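Local coordinates for protein hemoglobin (Mustelus griseus, PDB 1GCV) that carries oxygen from the gills to the peripheral tissues on its heme, as the alpha subunit of a heterotetrameric hemoglobin, at residues A[24-28]-A[108-112]. Numbering follows the deposited sequence.
Sequences YGAEC and TLATH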
loop_
_atom_site.group_PDB
_atom_site.type_symbol
_atom_site.label_atom_id
_atom_site.label_comp_id
_atom_site.label_asym_id
_atom_site.label_seq_id
_atom_site.Cartn_x
_atom_site.Cartn_y
_atom_site.Cartn_z
ATOM N N TYR A 24 -18.557 7.102 17.500
ATOM C CA TYR A 24 -17.155 7.049 17.091
ATOM C C TYR A 24 -16.990 6.202 15.823
ATOM O O TYR A 24 -16.314 6.610 14.872
ATOM C CB TYR A 24 -16.295 6.439 18.203
ATOM C CG TYR A 24 -16.043 7.343 19.386
ATOM C CD1 TYR A 24 -16.490 6.993 20.658
ATOM C CD2 TYR A 24 -15.339 8.536 19.243
ATOM C CE1 TYR A 24 -16.240 7.801 21.756
ATOM C CE2 TYR A 24 -15.084 9.353 20.340
ATOM C CZ TYR A 24 -15.537 8.978 21.590
ATOM O OH TYR A 24 -15.280 9.771 22.682
ATOM N N GLY A 25 -17.606 5.020 15.825
ATOM C CA GLY A 25 -17.511 4.118 14.693
ATOM C C GLY A 25 -18.092 4.691 13.422
ATOM O O GLY A 25 -17.550 4.477 12.335
ATOM N N ALA A 26 -19.200 5.417 13.555
ATOM C CA ALA A 26 -19.852 6.035 12.407
ATOM C C ALA A 26 -18.922 7.089 11.810
ATOM O O ALA A 26 -18.797 7.203 10.593
ATOM C CB ALA A 26 -21.165 6.677 12.831
ATOM N N GLU A 27 -18.269 7.862 12.669
ATOM C CA GLU A 27 -17.357 8.887 12.195
ATOM C C GLU A 27 -16.151 8.259 11.493
ATOM O O GLU A 27 -15.678 8.769 10.481
ATOM C CB GLU A 27 -16.895 9.766 13.361
ATOM C CG GLU A 27 -15.951 10.880 12.934
ATOM C CD GLU A 27 -15.585 11.810 14.069
ATOM O OE1 GLU A 27 -16.383 11.929 15.020
ATOM O OE2 GLU A 27 -14.497 12.422 14.004
ATOM N N CYS A 28 -15.653 7.150 12.029
ATOM C CA CYS A 28 -14.506 6.459 11.437
ATOM C C CYS A 28 -14.817 6.009 10.016
ATOM O O CYS A 28 -14.011 6.189 9.105
ATOM C CB CYS A 28 -14.127 5.231 12.272
ATOM S SG CYS A 28 -13.497 5.620 13.907
ATOM N N THR A 108 -10.010 10.018 13.809
ATOM C CA THR A 108 -11.208 10.205 14.620
ATOM C C THR A 108 -10.842 10.405 16.087
ATOM O O THR A 108 -11.423 11.248 16.754
ATOM C CB THR A 108 -12.165 9.002 14.499
ATOM O OG1 THR A 108 -12.689 8.947 13.167
ATOM C CG2 THR A 108 -13.317 9.124 15.493
ATOM N N LEU A 109 -9.879 9.638 16.588
ATOM C CA LEU A 109 -9.458 9.766 17.984
ATOM C C LEU A 109 -8.814 11.131 18.249
ATOM O O LEU A 109 -9.001 11.711 19.315
ATOM C CB LEU A 109 -8.463 8.654 18.353
ATOM C CG LEU A 109 -9.005 7.241 18.592
ATOM C CD1 LEU A 109 -7.851 6.291 18.857
ATOM C CD2 LEU A 109 -9.962 7.254 19.760
ATOM N N ALA A 110 -8.058 11.644 17.279
ATOM C CA ALA A 110 -7.394 12.940 17.419
ATOM C C ALA A 110 -8.371 14.104 17.545
ATOM O O ALA A 110 -8.090 15.069 18.249
ATOM C CB ALA A 110 -6.458 13.181 16.242
ATOM N N THR A 111 -9.514 14.021 16.868
ATOM C CA THR A 111 -10.509 15.096 16.924
ATOM C C THR A 111 -11.356 15.058 18.193
ATOM O O THR A 111 -12.062 16.018 18.505
ATOM C CB THR A 111 -11.478 15.061 15.708
ATOM O OG1 THR A 111 -12.380 13.959 15.846
ATOM C CG2 THR A 111 -10.711 14.924 14.406
ATOM N N HIS A 112 -11.278 13.950 18.924
ATOM C CA HIS A 112 -12.047 13.792 20.154
ATOM C C HIS A 112 -11.184 13.869 21.404
ATOM O O HIS A 112 -11.362 14.761 22.230
ATOM C CB HIS A 112 -12.805 12.463 20.129
ATOM C CG HIS A 112 -13.922 12.435 19.136
ATOM N ND1 HIS A 112 -15.186 12.900 19.427
ATOM C CD2 HIS A 112 -13.956 12.042 17.840
ATOM C CE1 HIS A 112 -15.950 12.796 18.354
ATOM N NE2 HIS A 112 -15.226 12.279 17.376
#
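H112 NE2 donates a hydrogen bond to E27 OE1 over 2.6 Å, nearly straight at 168°. The carboxylate oxygen lies in the imidazole plane. It receives the N-H on its syn side, but tilted out of the carboxylate plane. The E27 chain reaches the histidine because CG is anti to the backbone N and the chain stays extended beyond it. Its other oxygen, OE2, forms a salt bridge with R31 and lies 3.2 Å from T111 OG1. Y24 meets the same imidazole edge-on: its CE2 stands 3.5 Å from H112 CG, over one face, in a T-shaped pair with planes at 75°. These helices, 21-35 and 98-112, are B and G of the globin fold. The axes of the segments 24-28 and 108-112 run 125° apart. The C28 side chain lies about 8 Å from the heme. Replacing H112 by alanine would probably leave E27 OE1 without this donor and the Y24 edge without a ring face to rest on. Deeper in, T108 CG2 packs 3.8 Å from E27 CD. T108 OG1 is hydrogen-bonded to C104 O of its own helix, and C28 SG lies 3.7 Å from T108 CB. A110 and T111 pack against A105 of a neighbouring subunit.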